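Local coordinates for xylanase and alpha-amylase inhibitor protein (Scadoxus multiflorus, PDB 3MU7), which inhibits both xylanase and alpha-amylase and is built on the TIM-barrel fold of glycosyl hydrolase family 18, at residues L3-Y8 / G25-V30; R16-T21 / P58-C63; Q157-D162 / P185-S190; V179-N184 / N199-W204. All coordinates share one frame; numbering follows the deposited sequence.

Contact 1: residues L3-Y8 / G25-V30; sequences LDIAVY and GNYAYV. With PEG (di(hydroxyethyl)ether), chain H.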
loop_
_atom_site.group_PDB
_atom_site.type_symbol
_atom_site.label_atom_id
_atom_site.label_comp_id
_atom_site.label_asym_id
_atom_site.label_seq_id
_atom_site.Cartn_x
_atom_site.Cartn_y
_atom_site.Cartn_z
ATOM N N LEU A 3 18.034 0.455 -0.553
ATOM C CA LEU A 3 16.682 -0.201 -0.584
ATOM C C LEU A 3 15.520 0.504 0.101
ATOM O O LEU A 3 15.526 0.761 1.303
ATOM C CB LEU A 3 16.706 -1.637 -0.004
ATOM C CG LEU A 3 15.472 -2.532 -0.307
ATOM C CD1 LEU A 3 15.557 -3.116 -1.711
ATOM C CD2 LEU A 3 15.349 -3.656 0.720
ATOM N N ASP A 4 14.511 0.829 -0.730
ATOM C CA ASP A 4 13.264 1.434 -0.281
ATOM C C ASP A 4 12.294 0.331 0.113
ATOM O O ASP A 4 12.056 -0.621 -0.636
ATOM C CB ASP A 4 12.638 2.322 -1.358
ATOM C CG ASP A 4 13.414 3.607 -1.588
ATOM O OD1 ASP A 4 14.118 4.065 -0.666
ATOM O OD2 ASP A 4 13.307 4.169 -2.696
ATOM N N ILE A 5 11.739 0.485 1.311
ATOM C CA ILE A 5 10.749 -0.434 1.856
ATOM C C ILE A 5 9.459 0.320 2.146
ATOM O O ILE A 5 9.471 1.360 2.818
ATOM C CB ILE A 5 11.252 -1.143 3.144
ATOM C CG1 ILE A 5 12.591 -1.845 2.888
ATOM C CG2 ILE A 5 10.194 -2.119 3.694
ATOM C CD1 ILE A 5 13.155 -2.564 4.084
ATOM N N ALA A 6 8.354 -0.200 1.624
ATOM C CA ALA A 6 7.019 0.259 1.986
ATOM C C ALA A 6 6.454 -0.721 3.009
ATOM O O ALA A 6 6.660 -1.927 2.898
ATOM C CB ALA A 6 6.128 0.313 0.767
ATOM N N VAL A 7 5.734 -0.223 4.003
ATOM C CA VAL A 7 5.149 -1.110 4.996
ATOM C C VAL A 7 3.718 -0.692 5.305
ATOM O O VAL A 7 3.421 0.506 5.389
ATOM C CB VAL A 7 6.030 -1.171 6.286
ATOM C CG1 VAL A 7 6.004 0.141 7.059
ATOM C CG2 VAL A 7 5.626 -2.342 7.179
ATOM N N TYR A 8 2.838 -1.671 5.468
ATOM C CA TYR A 8 1.493 -1.397 5.951
ATOM C C TYR A 8 1.494 -1.236 7.461
ATOM O O TYR A 8 2.152 -1.993 8.182
ATOM C CB TYR A 8 0.533 -2.502 5.539
ATOM C CG TYR A 8 0.031 -2.359 4.120
ATOM C CD1 TYR A 8 0.696 -2.971 3.057
ATOM C CD2 TYR A 8 -1.102 -1.599 3.840
ATOM C CE1 TYR A 8 0.230 -2.842 1.751
ATOM C CE2 TYR A 8 -1.580 -1.469 2.536
ATOM C CZ TYR A 8 -0.901 -2.088 1.500
ATOM O OH TYR A 8 -1.347 -1.989 0.201
ATOM N N GLY A 25 13.577 4.108 10.878
ATOM C CA GLY A 25 14.429 4.468 9.746
ATOM C C GLY A 25 14.463 3.404 8.663
ATOM O O GLY A 25 15.277 3.485 7.741
ATOM N N ASN A 26 13.592 2.403 8.763
ATOM C CA ASN A 26 13.605 1.288 7.813
ATOM C C ASN A 26 12.744 1.505 6.578
ATOM O O ASN A 26 12.881 0.766 5.598
ATOM C CB ASN A 26 13.170 -0.007 8.494
ATOM C CG ASN A 26 14.216 -0.557 9.427
ATOM O OD1 ASN A 26 15.231 0.090 9.696
ATOM N ND2 ASN A 26 13.972 -1.756 9.936
ATOM N N TYR A 27 11.857 2.496 6.626
ATOM C CA TYR A 27 10.785 2.603 5.639
ATOM C C TYR A 27 10.779 3.915 4.883
ATOM O O TYR A 27 10.943 4.983 5.479
ATOM C CB TYR A 27 9.429 2.427 6.323
ATOM C CG TYR A 27 9.359 1.266 7.281
ATOM C CD1 TYR A 27 9.216 1.486 8.649
ATOM C CD2 TYR A 27 9.455 -0.046 6.829
ATOM C CE1 TYR A 27 9.149 0.436 9.531
ATOM C CE2 TYR A 27 9.378 -1.108 7.705
ATOM C CZ TYR A 27 9.228 -0.859 9.060
ATOM O OH TYR A 27 9.148 -1.883 9.968
ATOM N N ALA A 28 10.544 3.828 3.579
ATOM C CA ALA A 28 10.361 4.993 2.730
ATOM C C ALA A 28 8.883 5.390 2.645
ATOM O O ALA A 28 8.565 6.556 2.430
ATOM C CB ALA A 28 10.916 4.714 1.340
ATOM N N TYR A 29 7.995 4.407 2.786
ATOM C CA TYR A 29 6.550 4.623 2.758
ATOM C C TYR A 29 5.943 3.870 3.916
ATOM O O TYR A 29 6.297 2.708 4.160
ATOM C CB TYR A 29 5.906 4.013 1.518
ATOM C CG TYR A 29 6.201 4.631 0.185
ATOM C CD1 TYR A 29 5.365 5.616 -0.340
ATOM C CD2 TYR A 29 7.263 4.181 -0.595
ATOM C CE1 TYR A 29 5.601 6.172 -1.596
ATOM C CE2 TYR A 29 7.510 4.733 -1.854
ATOM C CZ TYR A 29 6.675 5.725 -2.343
ATOM O OH TYR A 29 6.918 6.273 -3.583
ATOM N N VAL A 30 4.995 4.513 4.591
ATOM C CA VAL A 30 4.127 3.839 5.552
ATOM C C VAL A 30 2.700 4.016 5.060
ATOM O O VAL A 30 2.268 5.132 4.760
ATOM C CB VAL A 30 4.312 4.356 6.994
ATOM C CG1 VAL A 30 3.328 3.677 7.922
ATOM C CG2 VAL A 30 5.716 4.073 7.477
HETATM C C1 PEG H . 13.415 8.023 5.186
HETATM O O1 PEG H . 13.543 6.702 5.635
HETATM C C2 PEG H . 13.246 8.150 3.634
HETATM O O2 PEG H . 13.603 7.029 2.783
HETATM C C3 PEG H . 12.978 7.172 1.505
HETATM C C4 PEG H . 13.613 7.848 0.309
HETATM O O4 PEG H . 13.985 6.906 -0.672
HETATM O O HOH W 1 13.368 1.971 3.215
#
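Ala6 pairs with Tyr29 and Val7 with Val30 in parallel register, their CA atoms 4.5 and 5.1 Å apart, and Val7 N donates to Tyr29 O at 3.0 Å. Ile5 O receives Ala28 N at 2.8 Å and, in a weak bond, Tyr29 N. Val7 sets CG1 between its backbone N and carbonyl carbon (chi1 69°), which lays this methyl over the centre of the Tyr27 ring, 3.5 Å from the centroid and 13° off the normal. The two strands, 5-9 and 29-37, flank helix 18-23 in a beta-alpha-beta unit of the TIM barrel. Asn26 CB covers the opposite face of the ring, and Ile5 CG2 meets its edge in plane, 3.8 Å from CD2. An alanine at Tyr27 would probably leave Val7 CG1 facing a gap and deprive Asp259 and Arg16 of their hydroxyl partner. Ahead of the Ala6-Tyr29 pair, one water joins Leu3 O, Ile5 N and Asn26 O, and the bound di(hydroxyethyl)ether spans Asp4 OD1 and Tyr27 O.

Contact 2: residues R16-T21 / P58-C63; sequences RSLEAT and PQIKHC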
loop_
_atom_site.group_PDB
_atom_site.type_symbol
_atom_site.label_atom_id
_atom_site.label_comp_id
_atom_site.label_asym_id
_atom_site.label_seq_id
_atom_site.Cartn_x
_atom_site.Cartn_y
_atom_site.Cartn_z
ATOM N N ARG A 16 3.310 -1.408 17.392
ATOM C CA ARG A 16 4.226 -0.279 17.478
ATOM C C ARG A 16 3.568 0.950 16.838
ATOM O O ARG A 16 3.008 0.860 15.734
ATOM C CB ARG A 16 5.513 -0.647 16.732
ATOM C CG ARG A 16 6.546 0.471 16.626
ATOM C CD ARG A 16 7.763 0.054 15.804
ATOM N NE ARG A 16 7.383 -0.312 14.438
ATOM C CZ ARG A 16 8.166 -0.965 13.585
ATOM N NH1 ARG A 16 9.398 -1.328 13.935
ATOM N NH2 ARG A 16 7.707 -1.266 12.381
ATOM N N SER A 17 3.635 2.093 17.519
ATOM C CA SER A 17 2.958 3.300 17.066
ATOM C C SER A 17 3.424 3.735 15.676
ATOM O O SER A 17 4.509 3.366 15.219
ATOM C CB SER A 17 3.184 4.443 18.051
ATOM O OG SER A 17 4.515 4.899 17.955
ATOM N N LEU A 18 2.610 4.553 15.024
ATOM C CA LEU A 18 2.971 5.074 13.718
ATOM C C LEU A 18 4.274 5.869 13.799
ATOM O O LEU A 18 5.181 5.673 12.987
ATOM C CB LEU A 18 1.840 5.929 13.155
ATOM C CG LEU A 18 2.128 6.624 11.820
ATOM C CD1 LEU A 18 2.544 5.630 10.754
ATOM C CD2 LEU A 18 0.917 7.395 11.367
ATOM N N GLU A 19 4.384 6.756 14.786
ATOM C CA GLU A 19 5.605 7.551 14.919
ATOM C C GLU A 19 6.840 6.678 15.188
ATOM O O GLU A 19 7.897 6.921 14.607
ATOM C CB GLU A 19 5.449 8.681 15.947
ATOM C CG GLU A 19 5.119 8.215 17.353
ATOM C CD GLU A 19 4.555 9.309 18.249
ATOM O OE1 GLU A 19 4.390 10.461 17.792
ATOM O OE2 GLU A 19 4.246 8.994 19.418
ATOM N N ALA A 20 6.709 5.649 16.027
ATOM C CA ALA A 20 7.837 4.751 16.292
ATOM C C ALA A 20 8.194 3.907 15.069
ATOM O O ALA A 20 9.362 3.599 14.827
ATOM C CB ALA A 20 7.559 3.877 17.498
ATOM N N THR A 21 7.183 3.549 14.287
ATOM C CA THR A 21 7.400 2.831 13.034
ATOM C C THR A 21 8.288 3.670 12.115
ATOM O O THR A 21 9.295 3.192 11.582
ATOM C CB THR A 21 6.043 2.484 12.398
ATOM O OG1 THR A 21 5.373 1.554 13.254
ATOM C CG2 THR A 21 6.189 1.864 11.020
ATOM N N PRO A 58 -0.431 14.129 14.670
ATOM C CA PRO A 58 0.972 14.488 14.920
ATOM C C PRO A 58 1.952 13.392 14.519
ATOM O O PRO A 58 3.102 13.682 14.201
ATOM C CB PRO A 58 1.014 14.719 16.436
ATOM C CG PRO A 58 -0.133 13.963 16.971
ATOM C CD PRO A 58 -1.204 14.070 15.928
ATOM N N GLN A 59 1.491 12.145 14.530
ATOM C CA GLN A 59 2.348 11.023 14.157
ATOM C C GLN A 59 2.643 11.015 12.659
ATOM O O GLN A 59 3.777 10.750 12.243
ATOM C CB GLN A 59 1.718 9.707 14.586
ATOM C CG GLN A 59 1.385 9.623 16.061
ATOM C CD GLN A 59 1.100 8.194 16.448
ATOM O OE1 GLN A 59 1.990 7.349 16.398
ATOM N NE2 GLN A 59 -0.159 7.895 16.784
ATOM N N ILE A 60 1.623 11.315 11.860
ATOM C CA ILE A 60 1.786 11.469 10.418
ATOM C C ILE A 60 2.804 12.581 10.142
ATOM O O ILE A 60 3.738 12.410 9.353
ATOM C CB ILE A 60 0.436 11.809 9.741
ATOM C CG1 ILE A 60 -0.512 10.610 9.785
ATOM C CG2 ILE A 60 0.651 12.243 8.302
ATOM C CD1 ILE A 60 -1.981 10.985 9.648
ATOM N N LYS A 61 2.625 13.721 10.809
ATOM C CA LYS A 61 3.529 14.853 10.621
ATOM C C LYS A 61 4.952 14.499 11.034
ATOM O O LYS A 61 5.910 14.884 10.370
ATOM C CB LYS A 61 3.034 16.084 11.383
ATOM C CG LYS A 61 1.751 16.667 10.832
ATOM C CD LYS A 61 1.252 17.784 11.739
ATOM C CE LYS A 61 -0.069 18.345 11.268
ATOM N NZ LYS A 61 -0.537 19.437 12.174
ATOM N N HIS A 62 5.092 13.755 12.124
ATOM C CA HIS A 62 6.415 13.319 12.542
ATOM C C HIS A 62 7.068 12.439 11.466
ATOM O O HIS A 62 8.227 12.636 11.101
ATOM C CB HIS A 62 6.375 12.572 13.870
ATOM C CG HIS A 62 7.713 12.042 14.267
ATOM N ND1 HIS A 62 8.737 12.868 14.673
ATOM C CD2 HIS A 62 8.218 10.787 14.274
ATOM C CE1 HIS A 62 9.810 12.145 14.937
ATOM N NE2 HIS A 62 9.523 10.879 14.695
ATOM N N CYS A 63 6.313 11.467 10.955
ATOM C CA CYS A 63 6.771 10.618 9.856
ATOM C C CYS A 63 7.255 11.456 8.680
ATOM O O CYS A 63 8.350 11.225 8.155
ATOM C CB CYS A 63 5.643 9.703 9.402
ATOM S SG CYS A 63 5.292 8.365 10.566
HETATM O O HOH W 2 -0.004 5.009 16.832
#
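Glu19 N donates to Gln59 OE1 at 2.9 Å with an N-H...O angle of 167°, a hydrogen bond that directly joins the two segments. The donor is tilted 21° from the amide plane. Gln59 reaches it with an extended chain beyond CG, and a water accepts from both Gln59 NE2 and Leu18 N. The amide thus binds at the first turn of helix 18-23, directly and through the water; the N-cap of that helix is Ser17, whose OG accepts from Ala20 N at 3.0 Å. Gln59 itself belongs to helix 56-65, so the contact joins two neighbouring helices on the outside of the TIM barrel. An alanine at Gln59 would probably leave Glu19 N without this acceptor and the bridging water without one of its donors.

Glu19 and Gln59, both polar, also meet in van der Waals contact, crossing at about a right angle with Glu19 OE1 3.6 Å from Gln59 CG. Glu19 CB approaches His62 CD2 at 3.9 Å, while His62 NE2 is hydrogen-bonded to Asp23 OD1.

Among nonpolar contacts, Leu18 forks over the other helix: CD2 lies 3.9 Å from Ile60 CG1, while CD1 lies 3.9 Å from Cys63 SG. That sulfur is bonded to Cys22, a disulfide that ties the helices covalently.

Contact 3: residues Q157-D162 / P185-S190; sequences QCVYPD and PQCSYS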
loop_
_atom_site.group_PDB
_atom_site.type_symbol
_atom_site.label_atom_id
_atom_site.label_comp_id
_atom_site.label_asym_id
_atom_site.label_seq_id
_atom_site.Cartn_x
_atom_site.Cartn_y
_atom_site.Cartn_z
ATOM N N GLN A 157 -2.892 -8.481 -6.335
ATOM C CA GLN A 157 -2.430 -9.842 -6.121
ATOM C C GLN A 157 -1.439 -10.219 -7.227
ATOM O O GLN A 157 -1.248 -9.459 -8.184
ATOM C CB GLN A 157 -3.623 -10.791 -6.066
ATOM C CG GLN A 157 -4.460 -10.616 -4.820
ATOM C CD GLN A 157 -5.627 -11.574 -4.797
ATOM O OE1 GLN A 157 -5.515 -12.693 -4.290
ATOM N NE2 GLN A 157 -6.760 -11.139 -5.339
ATOM N N CYS A 158 -0.787 -11.375 -7.105
ATOM C CA CYS A 158 0.380 -11.630 -7.952
ATOM C C CYS A 158 0.152 -12.298 -9.308
ATOM O O CYS A 158 1.103 -12.505 -10.051
ATOM C CB CYS A 158 1.520 -12.311 -7.180
ATOM S SG CYS A 158 1.159 -13.841 -6.318
ATOM N N VAL A 159 -1.095 -12.608 -9.644
ATOM C CA VAL A 159 -1.378 -13.137 -10.981
ATOM C C VAL A 159 -1.645 -11.969 -11.927
ATOM O O VAL A 159 -2.561 -11.172 -11.705
ATOM C CB VAL A 159 -2.551 -14.133 -11.009
ATOM C CG1 VAL A 159 -2.682 -14.733 -12.398
ATOM C CG2 VAL A 159 -2.350 -15.246 -9.989
ATOM N N TYR A 160 -0.828 -11.861 -12.966
ATOM C CA TYR A 160 -0.948 -10.780 -13.930
ATOM C C TYR A 160 -1.875 -11.179 -15.093
ATOM O O TYR A 160 -1.688 -12.247 -15.685
ATOM C CB TYR A 160 0.431 -10.409 -14.491
ATOM C CG TYR A 160 0.346 -9.167 -15.332
ATOM C CD1 TYR A 160 0.545 -7.910 -14.770
ATOM C CD2 TYR A 160 -0.004 -9.239 -16.683
ATOM C CE1 TYR A 160 0.426 -6.762 -15.531
ATOM C CE2 TYR A 160 -0.128 -8.102 -17.447
ATOM C CZ TYR A 160 0.082 -6.865 -16.865
ATOM O OH TYR A 160 -0.038 -5.722 -17.618
ATOM N N PRO A 161 -2.852 -10.327 -15.468
ATOM C CA PRO A 161 -3.233 -9.044 -14.873
ATOM C C PRO A 161 -4.199 -9.261 -13.718
ATOM O O PRO A 161 -4.956 -10.236 -13.707
ATOM C CB PRO A 161 -3.930 -8.322 -16.026
ATOM C CG PRO A 161 -4.538 -9.423 -16.844
ATOM C CD PRO A 161 -3.615 -10.607 -16.705
ATOM N N ASP A 162 -4.171 -8.356 -12.747
ATOM C CA ASP A 162 -4.990 -8.502 -11.559
ATOM C C ASP A 162 -6.487 -8.352 -11.876
ATOM O O ASP A 162 -6.873 -7.446 -12.586
ATOM C CB ASP A 162 -4.555 -7.477 -10.519
ATOM C CG ASP A 162 -5.280 -7.642 -9.217
ATOM O OD1 ASP A 162 -6.292 -6.945 -9.020
ATOM O OD2 ASP A 162 -4.867 -8.512 -8.422
ATOM N N PRO A 185 0.074 -19.360 -3.799
ATOM C CA PRO A 185 1.242 -20.209 -4.081
ATOM C C PRO A 185 1.698 -20.224 -5.546
ATOM O O PRO A 185 2.892 -20.369 -5.818
ATOM C CB PRO A 185 0.782 -21.597 -3.625
ATOM C CG PRO A 185 -0.174 -21.310 -2.523
ATOM C CD PRO A 185 -0.920 -20.072 -2.968
ATOM N N GLN A 186 0.764 -20.040 -6.475
ATOM C CA GLN A 186 1.087 -20.063 -7.900
ATOM C C GLN A 186 2.040 -18.953 -8.354
ATOM O O GLN A 186 2.682 -19.084 -9.392
ATOM C CB GLN A 186 -0.186 -20.030 -8.740
ATOM C CG GLN A 186 -0.946 -18.712 -8.682
ATOM C CD GLN A 186 -2.323 -18.823 -9.287
ATOM O OE1 GLN A 186 -2.499 -19.420 -10.350
ATOM N NE2 GLN A 186 -3.311 -18.253 -8.617
ATOM N N CYS A 187 2.142 -17.869 -7.582
ATOM C CA CYS A 187 3.020 -16.747 -7.953
ATOM C C CYS A 187 3.902 -16.252 -6.812
ATOM O O CYS A 187 4.494 -15.179 -6.907
ATOM C CB CYS A 187 2.228 -15.592 -8.595
ATOM S SG CYS A 187 0.666 -15.148 -7.796
ATOM N N SER A 188 4.017 -17.057 -5.759
ATOM C CA SER A 188 4.798 -16.696 -4.579
ATOM C C SER A 188 5.882 -17.730 -4.309
ATOM O O SER A 188 5.919 -18.789 -4.948
ATOM C CB SER A 188 3.884 -16.599 -3.361
ATOM O OG SER A 188 2.794 -15.741 -3.627
ATOM N N TYR A 189 6.756 -17.423 -3.368
ATOM C CA TYR A 189 7.692 -18.410 -2.885
ATOM C C TYR A 189 6.936 -19.595 -2.296
ATOM O O TYR A 189 6.083 -19.434 -1.525
ATOM C CB TYR A 189 8.643 -17.804 -1.844
ATOM C CG TYR A 189 9.777 -18.731 -1.459
ATOM C CD1 TYR A 189 10.830 -18.977 -2.321
ATOM C CD2 TYR A 189 9.791 -19.361 -0.241
ATOM C CE1 TYR A 189 11.881 -19.840 -1.966
ATOM C CE2 TYR A 189 10.854 -20.199 0.102
ATOM C CZ TYR A 189 11.841 -20.428 -0.786
ATOM O OH TYR A 189 12.887 -21.248 -0.417
ATOM N N SER A 190 7.224 -20.814 -2.744
ATOM C CA SER A 190 6.419 -21.979 -2.310
ATOM C C SER A 190 7.147 -23.275 -2.487
ATOM O O SER A 190 7.914 -23.407 -3.364
ATOM C CB SER A 190 5.098 -22.071 -3.089
ATOM O OG SER A 190 4.229 -23.099 -2.606
#
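Cys158 and Cys187 both hold SG between the backbone N and the carbonyl carbon, with chi1 of 55° and 44°, and these torsions turn the two sulfurs to each other. They form a disulfide, SG to SG 2.0 Å with chi3 75°, that clamps two irregular loops of the TIM barrel: the one leading from strand 151-154 to helix 166-170 and the one from strand 176-180 to helix 195-207. The CA atoms of the two cysteines are 5.8 Å apart, and no hydrogen bond crosses between the segments, so the link rests on the covalent bond and on packing beside it. Both cysteines are buried. Cys158 also touches Phe181, and Cys187 touches Ala200 of helix 195-207, which places the bridge against the neighbouring strand end and helix.

Ser188 OG comes within 3.7 Å of Cys158 SG and is hydrogen-bonded to Asn184 O. Within the first loop, Gln157 N donates to Asp162 OD2 at 2.9 Å, meeting the carboxylate from above its plane, and so ties the two ends of the 157-162 segment together. Beside the disulfide, Val159 and Gln186 cross at about a right angle. Val159 CG2 rests 3.7 Å from Cys187 SG and 3.4 Å from Gln186 NE2, an amide nitrogen that donates to Asn184 OD1.

Contact 4: residues V179-N184 / N199-W204; sequences VQFYNN and NAWKEW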
loop_
_atom_site.group_PDB
_atom_site.type_symbol
_atom_site.label_atom_id
_atom_site.label_comp_id
_atom_site.label_asym_id
_atom_site.label_seq_id
_atom_site.Cartn_x
_atom_site.Cartn_y
_atom_site.Cartn_z
ATOM N N VAL A 179 3.247 -5.566 -5.519
ATOM C CA VAL A 179 2.560 -6.805 -5.839
ATOM C C VAL A 179 2.614 -7.731 -4.628
ATOM O O VAL A 179 3.686 -7.932 -4.044
ATOM C CB VAL A 179 3.212 -7.480 -7.065
ATOM C CG1 VAL A 179 2.497 -8.764 -7.418
ATOM C CG2 VAL A 179 3.227 -6.529 -8.266
ATOM N N GLN A 180 1.471 -8.304 -4.262
ATOM C CA GLN A 180 1.411 -9.217 -3.129
ATOM C C GLN A 180 1.897 -10.600 -3.530
ATOM O O GLN A 180 1.122 -11.412 -4.044
ATOM C CB GLN A 180 -0.008 -9.311 -2.588
ATOM C CG GLN A 180 -0.612 -8.001 -2.137
ATOM C CD GLN A 180 -2.031 -8.203 -1.675
ATOM O OE1 GLN A 180 -2.286 -8.973 -0.744
ATOM N NE2 GLN A 180 -2.971 -7.533 -2.321
ATOM N N PHE A 181 3.182 -10.862 -3.314
ATOM C CA PHE A 181 3.724 -12.195 -3.573
ATOM C C PHE A 181 3.513 -13.090 -2.354
ATOM O O PHE A 181 4.456 -13.610 -1.763
ATOM C CB PHE A 181 5.191 -12.109 -3.999
ATOM C CG PHE A 181 5.397 -11.417 -5.320
ATOM C CD1 PHE A 181 5.014 -12.027 -6.508
ATOM C CD2 PHE A 181 5.979 -10.159 -5.377
ATOM C CE1 PHE A 181 5.207 -11.388 -7.729
ATOM C CE2 PHE A 181 6.182 -9.525 -6.594
ATOM C CZ PHE A 181 5.796 -10.140 -7.771
ATOM N N TYR A 182 2.252 -13.245 -1.978
ATOM C CA TYR A 182 1.880 -14.088 -0.846
ATOM C C TYR A 182 0.395 -14.390 -0.928
ATOM O O TYR A 182 -0.315 -13.817 -1.764
ATOM C CB TYR A 182 2.268 -13.454 0.503
ATOM C CG TYR A 182 1.852 -12.011 0.695
ATOM C CD1 TYR A 182 0.650 -11.699 1.311
ATOM C CD2 TYR A 182 2.674 -10.959 0.277
ATOM C CE1 TYR A 182 0.263 -10.381 1.499
ATOM C CE2 TYR A 182 2.288 -9.636 0.462
ATOM C CZ TYR A 182 1.086 -9.358 1.071
ATOM O OH TYR A 182 0.718 -8.041 1.244
ATOM N N ASN A 183 -0.068 -15.315 -0.086
ATOM C CA ASN A 183 -1.440 -15.837 -0.163
ATOM C C ASN A 183 -1.836 -16.238 -1.577
ATOM O O ASN A 183 -2.960 -15.981 -2.012
ATOM C CB ASN A 183 -2.449 -14.826 0.390
ATOM C CG ASN A 183 -2.223 -14.525 1.846
ATOM O OD1 ASN A 183 -1.896 -15.418 2.629
ATOM N ND2 ASN A 183 -2.370 -13.263 2.219
ATOM N N ASN A 184 -0.898 -16.846 -2.297
ATOM C CA ASN A 184 -1.101 -17.193 -3.696
ATOM C C ASN A 184 0.077 -18.055 -4.150
ATOM O O ASN A 184 0.997 -17.550 -4.786
ATOM C CB ASN A 184 -1.157 -15.903 -4.525
ATOM C CG ASN A 184 -2.185 -15.950 -5.630
ATOM O OD1 ASN A 184 -2.547 -17.023 -6.119
ATOM N ND2 ASN A 184 -2.660 -14.775 -6.040
ATOM N N ASN A 199 9.198 -15.999 -12.043
ATOM C CA ASN A 199 8.412 -15.901 -13.276
ATOM C C ASN A 199 7.356 -14.798 -13.184
ATOM O O ASN A 199 7.204 -14.006 -14.108
ATOM C CB ASN A 199 7.754 -17.241 -13.624
ATOM C CG ASN A 199 8.750 -18.272 -14.125
ATOM O OD1 ASN A 199 9.830 -17.935 -14.609
ATOM N ND2 ASN A 199 8.382 -19.543 -14.017
ATOM N N ALA A 200 6.648 -14.740 -12.059
ATOM C CA ALA A 200 5.649 -13.694 -11.831
ATOM C C ALA A 200 6.295 -12.304 -11.760
ATOM O O ALA A 200 5.808 -11.356 -12.381
ATOM C CB ALA A 200 4.846 -13.991 -10.573
ATOM N N TRP A 201 7.402 -12.184 -11.032
ATOM C CA TRP A 201 8.132 -10.918 -11.000
ATOM C C TRP A 201 8.530 -10.458 -12.398
ATOM O O TRP A 201 8.375 -9.286 -12.731
ATOM C CB TRP A 201 9.390 -10.999 -10.131
ATOM C CG TRP A 201 10.341 -9.868 -10.448
ATOM C CD1 TRP A 201 11.494 -9.943 -11.181
ATOM C CD2 TRP A 201 10.179 -8.489 -10.102
ATOM N NE1 TRP A 201 12.067 -8.701 -11.295
ATOM C CE2 TRP A 201 11.282 -7.789 -10.639
ATOM C CE3 TRP A 201 9.211 -7.778 -9.382
ATOM C CZ2 TRP A 201 11.448 -6.410 -10.473
ATOM C CZ3 TRP A 201 9.374 -6.406 -9.219
ATOM C CH2 TRP A 201 10.486 -5.740 -9.759
ATOM N N LYS A 202 9.040 -11.361 -13.225
ATOM C CA LYS A 202 9.477 -11.000 -14.569
ATOM C C LYS A 202 8.333 -10.419 -15.363
ATOM O O LYS A 202 8.477 -9.437 -16.032
ATOM C CB LYS A 202 10.118 -12.208 -15.314
ATOM C CG LYS A 202 11.536 -12.540 -14.878
ATOM C CD LYS A 202 12.118 -13.808 -15.553
ATOM C CE LYS A 202 12.939 -14.600 -14.539
ATOM N NZ LYS A 202 14.194 -14.867 -15.053
ATOM N N GLU A 203 7.181 -11.063 -15.241
ATOM C CA GLU A 203 6.018 -10.561 -15.950
ATOM C C GLU A 203 5.565 -9.182 -15.454
ATOM O O GLU A 203 5.313 -8.285 -16.259
ATOM C CB GLU A 203 4.850 -11.545 -15.928
ATOM C CG GLU A 203 3.724 -11.027 -16.797
ATOM C CD GLU A 203 2.668 -12.041 -17.155
ATOM O OE1 GLU A 203 2.460 -13.024 -16.417
ATOM O OE2 GLU A 203 2.027 -11.820 -18.196
ATOM N N TRP A 204 5.454 -9.023 -14.135
ATOM C CA TRP A 204 5.055 -7.737 -13.555
ATOM C C TRP A 204 6.025 -6.625 -13.936
ATOM O O TRP A 204 5.607 -5.544 -14.353
ATOM C CB TRP A 204 4.912 -7.839 -12.037
ATOM C CG TRP A 204 3.623 -8.468 -11.624
ATOM C CD1 TRP A 204 3.410 -9.776 -11.291
ATOM C CD2 TRP A 204 2.361 -7.814 -11.517
ATOM N NE1 TRP A 204 2.087 -9.978 -10.982
ATOM C CE2 TRP A 204 1.419 -8.787 -11.112
ATOM C CE3 TRP A 204 1.930 -6.499 -11.729
ATOM C CZ2 TRP A 204 0.073 -8.480 -10.910
ATOM C CZ3 TRP A 204 0.601 -6.197 -11.532
ATOM C CH2 TRP A 204 -0.317 -7.186 -11.126
#
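Val179 sends its branches onto the indole of Trp204, and Phe181, two residues later in the chain, reaches the same helix. From CB, Val179 places CG1 anti to the backbone N (chi1 -179°), where it meets NE1 and CE2 of Trp204, each at 3.8 Å. CG2, anti to the carbonyl carbon, lies over the face near CD2, at 3.6 Å, and stands 3.9 Å from the centroid of the six-membered ring, 24° off its normal: a CH-pi contact. The Phe181 ring turns its edge to the face of Trp204 in an offset edge-to-face pair, with planes at 89° and centroids 5.9 Å apart, counted to the five-membered ring. Its CE1 also has Ala200 CB near the ring plane at 3.9 Å. The NE1 of Trp204 donates to Cys158 O, which would help fix the indole's rotation. In the beta-alpha-beta unit of strands 176-180 and 213-218, helix 195-207 thus packs on the end of the first strand through Trp204, while Phe181 and Trp201 both touch Leu215 of the second.

From the N terminus, contact 1 pairs strand 5-9 with strand 29-37, closing the loop that holds helix 18-23. Contact 2 starts inside that loop and ends at helix 56-65, so the two cross along the chain, and they touch where Val30 CG1 packs on Leu18 CD1. Contact 3 opens only after both have closed, joining the loops after strands 151-154 and 176-180. Contact 4 begins between the segments of contact 3 and ends beyond them on helix 195-207, so these two also cross; their centres are about 4 Å apart. Contacts 1 and 4 reach the same sheet, while contacts 2 and 3 lie on opposite sides of the chain's centre, their centres about 32 Å apart.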